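Local atomic coordinates of Blr6230 protein (Bradyrhizobium diazoefficiens USDA 110, PDB entry 5NGG), a protein that probably hydrolyses beta-lactam antibiotics as a subclass B3 metallo-beta-lactamase that works with zinc ions. Residues 68-81 with 99-113. Numbering follows the deposited sequence. Where two conformers were deposited one is given.
Sequences LMDTAMPQSTGMIK and NTHAHLDHTGGFAEI. With ZN (zinc ion), chain D; ZN (zinc ion), chain C.
Asp70, just past the end of strand 65-69, turns its carboxylate onto the start of 99-113, the segment carrying the His-X-His-X-Asp-His zinc motif of the metallo-beta-lactamase fold. OD1 takes two donors: Asn99 ND2, 2.8 Å away nearly along the C-O direction, and Thr100 N, which comes in on the syn side. The Asp70 carboxylate and Asn99 amide planes stand 81° apart. OD2 accepts a hydrogen bond from Thr100 OG1 at 2.7 Å, so three bonds fix the carboxylate's rotation just ahead of His101. That histidine and His103 bind one zinc, completed by His177; Asp105 and His106 bind the other with His242, and a water bridges the two metals.

Thr71 grips the far end of the motif. Its N donates to His106 O at 2.8 Å, and OG1, placed between the backbone N and the carbonyl carbon (chi1 57°), reaches the same oxygen from above the carbonyl plane while accepting Gly109 N at 2.9 Å. A water joins Thr71 O to His106 ND1, in plane with the ring, a second-shell link to the zinc ligand.

Gly108 lets the backbones close up, its CA 3.8 Å from Pro74 CG; Gly109 CA lies against Thr77 OG1 at 3.2 Å. Beyond them, Ile113 CD1, in the conformer given, meets Leu68 CD2 tip to tip. At the outer margin Lys81 NZ, also salt-bridged to Glu116, takes the anti lone pair of Glu112 OE2 at 2.8 Å.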
ATOM      1  N   LEU A  68       3.248  10.670   5.070  1.00  7.08           N
ATOM      2  CA  LEU A  68       2.329   9.595   5.435  1.00  6.68           C
ATOM      3  C   LEU A  68       2.145   8.687   4.250  1.00  6.29           C
ATOM      4  O   LEU A  68       1.766   9.146   3.162  1.00  8.10           O
ATOM      5  CB  LEU A  68       0.978  10.191   5.817  1.00  7.63           C
ATOM      6  CG  LEU A  68      -0.094   9.200   6.245  1.00  8.22           C
ATOM      7  CD1 LEU A  68       0.254   8.462   7.515  1.00  9.56           C
ATOM      8  CD2 LEU A  68      -1.400   9.930   6.432  1.00  9.39           C
ATOM      9  N   MET A  69       2.444   7.394   4.429  1.00  6.41           N
ATOM     10  CA  MET A  69       2.257   6.360   3.392  1.00  6.16           C
ATOM     11  C   MET A  69       0.967   5.622   3.702  1.00  6.10           C
ATOM     12  O   MET A  69       0.919   4.814   4.631  1.00  6.60           O
ATOM     13  CB  MET A  69       3.437   5.396   3.373  1.00  7.17           C
ATOM     14  CG  MET A  69       3.331   4.318   2.301  1.00  8.85           C
ATOM     15  SD  MET A  69       3.425   4.884   0.587  0.90  8.94           S
ATOM     16  CE  MET A  69       5.128   5.417   0.516  0.90  8.55           C
ATOM     17  N   ASP A  70      -0.071   5.948   2.927  1.00  6.17           N
ATOM     18  CA  ASP A  70      -1.413   5.361   2.997  1.00  5.93           C
ATOM     19  C   ASP A  70      -2.164   5.763   4.274  1.00  6.21           C
ATOM     20  O   ASP A  70      -1.655   6.460   5.150  1.00  6.50           O
ATOM     21  CB  ASP A  70      -1.384   3.832   2.769  1.00  7.39           C
ATOM     22  CG  ASP A  70      -1.041   3.459   1.345  0.90  8.39           C
ATOM     23  OD1 ASP A  70      -1.436   4.170   0.387  0.90  8.44           O
ATOM     24  OD2 ASP A  70      -0.391   2.390   1.185  0.90  9.67           O
ATOM     25  N   THR A  71      -3.439   5.362   4.290  1.00  6.37           N
ATOM     26  CA  THR A  71      -4.250   5.383   5.509  1.00  6.83           C
ATOM     27  C   THR A  71      -4.951   4.008   5.615  1.00  6.40           C
ATOM     28  O   THR A  71      -4.439   3.023   5.083  1.00  7.23           O
ATOM     29  CB  THR A  71      -5.235   6.574   5.519  1.00  7.25           C
ATOM     30  OG1 THR A  71      -6.079   6.528   4.356  1.00  8.23           O
ATOM     31  CG2 THR A  71      -4.495   7.894   5.609  1.00  8.22           C
ATOM     32  N   ALA A  72      -6.064   3.909   6.341  1.00  6.78           N
ATOM     33  CA  ALA A  72      -6.734   2.627   6.534  1.00  6.97           C
ATOM     34  C   ALA A  72      -8.206   2.780   6.161  1.00  6.76           C
ATOM     35  O   ALA A  72      -8.551   3.670   5.378  1.00  8.30           O
ATOM     36  CB  ALA A  72      -6.493   2.108   7.955  1.00  7.72           C
ATOM     37  N   MET A  73      -9.087   1.950   6.713  1.00  7.55           N
ATOM     38  CA  MET A  73     -10.501   2.062   6.403  1.00  7.71           C
ATOM     39  C   MET A  73     -11.028   3.428   6.817  1.00  8.61           C
ATOM     40  O   MET A  73     -10.479   4.038   7.740  1.00  9.39           O
ATOM     41  CB  MET A  73     -11.311   0.973   7.102  1.00  9.45           C
ATOM     42  CG  MET A  73     -11.075  -0.436   6.580  1.00 10.37           C
ATOM     43  SD  MET A  73     -11.772  -0.722   4.942  1.00 11.89           S
ATOM     44  CE  MET A  73     -13.509  -0.882   5.339  1.00 13.45           C
ATOM     45  N   PRO A  74     -12.116   3.902   6.197  1.00 10.37           N
ATOM     46  CA  PRO A  74     -12.667   5.197   6.568  1.00 12.15           C
ATOM     47  C   PRO A  74     -12.946   5.350   8.075  1.00 14.02           C
ATOM     48  O   PRO A  74     -12.757   6.434   8.628  1.00 18.87           O
ATOM     49  CB  PRO A  74     -13.937   5.311   5.703  1.00 13.92           C
ATOM     50  CG  PRO A  74     -13.591   4.521   4.492  1.00 13.72           C
ATOM     51  CD  PRO A  74     -12.763   3.371   4.978  1.00 11.64           C
ATOM     52  N   GLN A  75     -13.379   4.271   8.728  1.00 12.40           N
ATOM     53  CA  GLN A  75     -13.727   4.305  10.154  0.50 13.21           C
ATOM     54  C   GLN A  75     -12.509   4.325  11.086  1.00 13.37           C
ATOM     55  O   GLN A  75     -12.651   4.538  12.288  1.00 16.52           O
ATOM     56  CB  GLN A  75     -14.650   3.124  10.510  0.50 13.62           C
ATOM     57  CG  GLN A  75     -14.134   1.738  10.136  0.50 13.76           C
ATOM     58  CD  GLN A  75     -14.651   1.238   8.800  0.50 14.10           C
ATOM     59  OE1 GLN A  75     -14.567   1.927   7.782  0.50 13.59           O
ATOM     60  NE2 GLN A  75     -15.174   0.021   8.794  0.50 14.53           N
ATOM     61  N   SER A  76     -11.311   4.102  10.533  1.00 11.71           N
ATOM     62  CA  SER A  76     -10.107   3.923  11.346  1.00 11.40           C
ATOM     63  C   SER A  76      -9.169   5.126  11.418  1.00 10.65           C
ATOM     64  O   SER A  76      -8.077   5.033  11.973  1.00 11.21           O
ATOM     65  CB  SER A  76      -9.321   2.707  10.847  1.00 12.24           C
ATOM     66  OG  SER A  76     -10.085   1.539  11.013  1.00 13.45           O
ATOM     67  N   THR A  77      -9.578   6.250  10.858  1.00 10.28           N
ATOM     68  CA  THR A  77      -8.675   7.404  10.769  1.00 10.54           C
ATOM     69  C   THR A  77      -8.238   7.894  12.140  1.00 11.77           C
ATOM     70  O   THR A  77      -7.064   8.245  12.318  1.00 12.24           O
ATOM     71  CB  THR A  77      -9.309   8.519   9.932  1.00 11.88           C
ATOM     72  OG1 THR A  77      -9.669   7.965   8.668  1.00 12.03           O
ATOM     73  CG2 THR A  77      -8.356   9.675   9.675  1.00 13.94           C
ATOM     74  N   GLY A  78      -9.155   7.906  13.106  1.00 12.17           N
ATOM     75  CA  GLY A  78      -8.806   8.297  14.455  1.00 12.92           C
ATOM     76  C   GLY A  78      -7.743   7.425  15.086  1.00 14.07           C
ATOM     77  O   GLY A  78      -6.867   7.921  15.764  1.00 14.58           O
ATOM     78  N   MET A  79      -7.842   6.117  14.876  1.00 12.46           N
ATOM     79  CA  MET A  79      -6.845   5.164  15.333  1.00 14.25           C
ATOM     80  C   MET A  79      -5.461   5.459  14.737  1.00 12.73           C
ATOM     81  O   MET A  79      -4.457   5.431  15.427  1.00 13.31           O
ATOM     82  CB  MET A  79      -7.251   3.726  15.020  1.00 15.12           C
ATOM     83  CG  MET A  79      -6.177   2.723  15.369  1.00 15.38           C
ATOM     84  SD  MET A  79      -6.660   1.029  15.032  0.80 18.73           S
ATOM     85  CE  MET A  79      -7.706   0.717  16.444  0.80 18.75           C
ATOM     86  N   ILE A  80      -5.403   5.691  13.433  1.00 11.35           N
ATOM     87  CA  ILE A  80      -4.139   6.015  12.793  1.00 11.36           C
ATOM     88  C   ILE A  80      -3.549   7.290  13.395  1.00 11.02           C
ATOM     89  O   ILE A  80      -2.361   7.332  13.713  1.00 11.31           O
ATOM     90  CB  ILE A  80      -4.305   6.138  11.259  1.00 11.72           C
ATOM     91  CG1 ILE A  80      -4.859   4.848  10.612  1.00 11.79           C
ATOM     92  CG2 ILE A  80      -2.990   6.533  10.609  1.00 12.86           C
ATOM     93  CD1 ILE A  80      -4.165   3.548  10.967  1.00 13.17           C
ATOM     94  N   LYS A  81      -4.372   8.324  13.547  1.00 12.23           N
ATOM     95  CA  LYS A  81      -3.892   9.582  14.114  1.00 13.72           C
ATOM     96  C   LYS A  81      -3.371   9.349  15.541  1.00 14.68           C
ATOM     97  O   LYS A  81      -2.342   9.925  15.948  1.00 15.24           O
ATOM     98  CB  LYS A  81      -5.002  10.648  14.050  1.00 15.00           C
ATOM     99  CG  LYS A  81      -5.290  11.148  12.638  1.00 17.70           C
ATOM    100  CD  LYS A  81      -6.087  12.439  12.568  1.00 21.43           C
ATOM    101  CE  LYS A  81      -7.532  12.235  12.893  1.00 23.50           C
ATOM    102  NZ  LYS A  81      -8.317  13.485  12.669  1.00 24.12           N
ATOM    103  N   ASN A  99       0.184   7.453  -1.820  1.00  7.70           N
ATOM    104  CA  ASN A  99      -0.687   6.285  -1.922  1.00  7.95           C
ATOM    105  C   ASN A  99       0.007   5.182  -2.697  1.00  7.61           C
ATOM    106  O   ASN A  99       0.635   5.444  -3.732  1.00  8.31           O
ATOM    107  CB  ASN A  99      -1.979   6.698  -2.633  1.00  8.34           C
ATOM    108  CG  ASN A  99      -3.109   5.627  -2.657  1.00  8.40           C
ATOM    109  OD1 ASN A  99      -3.865   5.595  -3.631  1.00 10.55           O
ATOM    110  ND2 ASN A  99      -3.288   4.838  -1.608  1.00  8.16           N
ATOM    111  N   THR A 100      -0.170   3.949  -2.233  1.00  7.45           N
ATOM    112  CA  THR A 100       0.195   2.761  -3.019  1.00  8.18           C
ATOM    113  C   THR A 100      -0.896   2.479  -4.059  1.00  7.40           C
ATOM    114  O   THR A 100      -0.635   2.376  -5.255  1.00  9.79           O
ATOM    115  CB  THR A 100       0.376   1.507  -2.146  1.00  9.57           C
ATOM    116  OG1 THR A 100      -0.761   1.338  -1.291  1.00 10.79           O
ATOM    117  CG2 THR A 100       1.687   1.582  -1.364  1.00 10.34           C
ATOM    118  N   HIS A 101      -2.144   2.351  -3.620  1.00  7.80           N
ATOM    119  CA  HIS A 101      -3.237   2.122  -4.581  1.00  7.86           C
ATOM    120  C   HIS A 101      -4.568   2.549  -3.987  1.00  6.86           C
ATOM    121  O   HIS A 101      -4.762   2.581  -2.776  1.00  7.06           O
ATOM    122  CB  HIS A 101      -3.279   0.677  -5.082  1.00  7.99           C
ATOM    123  CG  HIS A 101      -3.837  -0.290  -4.091  1.00  7.14           C
ATOM    124  ND1 HIS A 101      -3.061  -1.046  -3.235  1.00  9.43           N
ATOM    125  CD2 HIS A 101      -5.111  -0.686  -3.877  1.00  7.33           C
ATOM    126  CE1 HIS A 101      -3.840  -1.825  -2.505  1.00  8.34           C
ATOM    127  NE2 HIS A 101      -5.095  -1.610  -2.855  1.00  7.52           N
ATOM    128  N   ALA A 102      -5.498   2.860  -4.879  1.00  7.12           N
ATOM    129  CA  ALA A 102      -6.699   3.610  -4.524  1.00  7.65           C
ATOM    130  C   ALA A 102      -7.908   2.716  -4.225  1.00  8.10           C
ATOM    131  O   ALA A 102      -8.902   2.765  -4.932  1.00 11.05           O
ATOM    132  CB  ALA A 102      -7.008   4.590  -5.636  1.00  8.82           C
ATOM    133  N   HIS A 103      -7.828   1.922  -3.163  1.00  6.74           N
ATOM    134  CA  HIS A 103      -8.956   1.190  -2.589  1.00  6.40           C
ATOM    135  C   HIS A 103      -9.224   1.697  -1.183  1.00  5.91           C
ATOM    136  O   HIS A 103      -8.301   2.163  -0.507  1.00  6.24           O
ATOM    137  CB  HIS A 103      -8.682  -0.317  -2.522  1.00  6.79           C
ATOM    138  CG  HIS A 103      -8.623  -0.989  -3.844  1.00  7.26           C
ATOM    139  ND1 HIS A 103      -7.976  -2.185  -4.009  1.00  7.26           N
ATOM    140  CD2 HIS A 103      -9.153  -0.660  -5.048  1.00  8.33           C
ATOM    141  CE1 HIS A 103      -8.112  -2.575  -5.262  1.00  7.72           C
ATOM    142  NE2 HIS A 103      -8.819  -1.666  -5.916  1.00  8.21           N
ATOM    143  N   LEU A 104     -10.483   1.598  -0.759  1.00  6.58           N
ATOM    144  CA  LEU A 104     -10.933   2.217   0.502  1.00  6.44           C
ATOM    145  C   LEU A 104     -10.166   1.791   1.746  1.00  6.10           C
ATOM    146  O   LEU A 104     -10.111   2.547   2.692  1.00  6.68           O
ATOM    147  CB  LEU A 104     -12.419   1.994   0.742  1.00  7.51           C
ATOM    148  CG  LEU A 104     -12.893   0.679   1.343  1.00  8.34           C
ATOM    149  CD1 LEU A 104     -14.332   0.811   1.846  1.00  9.84           C
ATOM    150  CD2 LEU A 104     -12.767  -0.452   0.353  1.00  9.52           C
ATOM    151  N   ASP A 105      -9.594   0.578   1.752  1.00  6.12           N
ATOM    152  CA  ASP A 105      -8.826   0.124   2.896  1.00  5.94           C
ATOM    153  C   ASP A 105      -7.467   0.801   3.022  1.00  6.30           C
ATOM    154  O   ASP A 105      -6.797   0.637   4.052  1.00  7.10           O
ATOM    155  CB  ASP A 105      -8.717  -1.412   2.937  1.00  6.42           C
ATOM    156  CG  ASP A 105      -8.166  -2.067   1.678  1.00  6.55           C
ATOM    157  OD1 ASP A 105      -8.508  -1.631   0.545  1.00  7.57           O
ATOM    158  OD2 ASP A 105      -7.401  -3.058   1.882  1.00  7.48           O
ATOM    159  N   HIS A 106      -7.079   1.583   2.008  1.00  5.76           N
ATOM    160  CA  HIS A 106      -5.837   2.361   2.036  1.00  5.80           C
ATOM    161  C   HIS A 106      -6.056   3.866   1.895  1.00  5.98           C
ATOM    162  O   HIS A 106      -5.149   4.643   2.182  1.00  8.15           O
ATOM    163  CB  HIS A 106      -4.880   1.864   0.958  1.00  5.93           C
ATOM    164  CG  HIS A 106      -4.716   0.373   0.997  1.00  5.82           C
ATOM    165  ND1 HIS A 106      -4.092  -0.269   2.046  1.00  5.96           N
ATOM    166  CD2 HIS A 106      -5.237  -0.600   0.224  1.00  6.40           C
ATOM    167  CE1 HIS A 106      -4.217  -1.574   1.892  1.00  6.25           C
ATOM    168  NE2 HIS A 106      -4.900  -1.808   0.779  1.00  6.87           N
ATOM    169  N   THR A 107      -7.242   4.283   1.457  1.00  6.40           N
ATOM    170  CA  THR A 107      -7.521   5.698   1.162  1.00  7.01           C
ATOM    171  C   THR A 107      -8.532   6.332   2.093  1.00  6.94           C
ATOM    172  O   THR A 107      -8.860   7.508   1.942  1.00  7.46           O
ATOM    173  CB  THR A 107      -8.111   5.825  -0.246  1.00  7.70           C
ATOM    174  OG1 THR A 107      -9.346   5.103  -0.235  1.00  7.87           O
ATOM    175  CG2 THR A 107      -7.213   5.269  -1.331  1.00  8.99           C
ATOM    176  N   GLY A 108      -9.037   5.555   3.050  1.00  7.53           N
ATOM    177  CA  GLY A 108     -10.173   5.968   3.854  1.00  8.65           C
ATOM    178  C   GLY A 108      -9.973   7.220   4.674  1.00  8.70           C
ATOM    179  O   GLY A 108     -10.957   7.869   5.027  1.00 10.31           O
ATOM    180  N   GLY A 109      -8.724   7.546   4.995  1.00  8.20           N
ATOM    181  CA  GLY A 109      -8.409   8.739   5.774  1.00  8.71           C
ATOM    182  C   GLY A 109      -7.813   9.895   4.996  1.00  8.17           C
ATOM    183  O   GLY A 109      -7.471  10.921   5.608  1.00  9.48           O
ATOM    184  N   PHE A 110      -7.673   9.750   3.668  1.00  7.76           N
ATOM    185  CA  PHE A 110      -6.990  10.796   2.911  1.00  8.35           C
ATOM    186  C   PHE A 110      -7.695  12.157   2.954  1.00  8.85           C
ATOM    187  O   PHE A 110      -7.045  13.181   3.192  1.00  9.89           O
ATOM    188  CB  PHE A 110      -6.806  10.401   1.441  1.00  8.38           C
ATOM    189  CG  PHE A 110      -5.740   9.349   1.176  1.00  7.92           C
ATOM    190  CD1 PHE A 110      -4.805   8.955   2.108  1.00  9.07           C
ATOM    191  CD2 PHE A 110      -5.655   8.790  -0.089  1.00  8.34           C
ATOM    192  CE1 PHE A 110      -3.829   8.013   1.790  1.00  9.81           C
ATOM    193  CE2 PHE A 110      -4.679   7.869  -0.404  1.00  8.21           C
ATOM    194  CZ  PHE A 110      -3.758   7.488   0.532  1.00  8.31           C
ATOM    195  N   ALA A 111      -8.998  12.190   2.670  1.00  8.82           N
ATOM    196  CA  ALA A 111      -9.688  13.474   2.643  1.00  9.64           C
ATOM    197  C   ALA A 111      -9.587  14.184   3.993  1.00 10.27           C
ATOM    198  O   ALA A 111      -9.346  15.415   4.073  1.00 11.62           O
ATOM    199  CB  ALA A 111     -11.134  13.284   2.228  1.00 10.15           C
ATOM    200  N   GLU A 112      -9.752  13.411   5.066  1.00 10.11           N
ATOM    201  CA  GLU A 112      -9.716  13.966   6.411  1.00 11.58           C
ATOM    202  C   GLU A 112      -8.339  14.510   6.755  1.00 10.88           C
ATOM    203  O   GLU A 112      -8.198  15.646   7.246  1.00 12.50           O
ATOM    204  CB  GLU A 112     -10.128  12.916   7.426  1.00 11.78           C
ATOM    205  CG  GLU A 112     -10.044  13.383   8.863  1.00 13.81           C
ATOM    206  CD  GLU A 112     -10.694  12.454   9.847  1.00 15.61           C
ATOM    207  OE1 GLU A 112     -11.624  11.706   9.471  1.00 18.41           O
ATOM    208  OE2 GLU A 112     -10.318  12.508  11.035  1.00 19.81           O
ATOM    209  N   ILE A 113      -7.316  13.696   6.531  1.00 10.11           N
ATOM    210  CA  ILE A 113      -5.972  14.122   6.901  0.70 12.03           C
ATOM    211  C   ILE A 113      -5.509  15.285   6.013  1.00 10.61           C
ATOM    212  O   ILE A 113      -4.868  16.211   6.505  1.00 11.69           O
ATOM    213  CB  ILE A 113      -4.985  12.933   6.967  0.70 12.34           C
ATOM    214  CG1 ILE A 113      -5.346  12.070   8.189  0.70 12.74           C
ATOM    215  CG2 ILE A 113      -3.538  13.414   7.081  0.70 12.55           C
ATOM    216  CD1 ILE A 113      -4.702  10.703   8.240  0.70 13.11           C
TER
HETATM  217 ZN    ZN D 302      -6.571  -3.053  -2.762  1.00  7.71          ZN
HETATM  218 ZN    ZN C 301      -5.862  -3.606   0.522  1.00  7.31          ZN
HETATM  219  O   HOH W   1      -2.753   1.166   3.943  1.00  6.78           O
HETATM  220  O   HOH W   2     -11.527   9.813   7.462  1.00 17.86           O
HETATM  221  O   HOH W   3      -7.176  -3.435  -1.053  1.00  7.07           O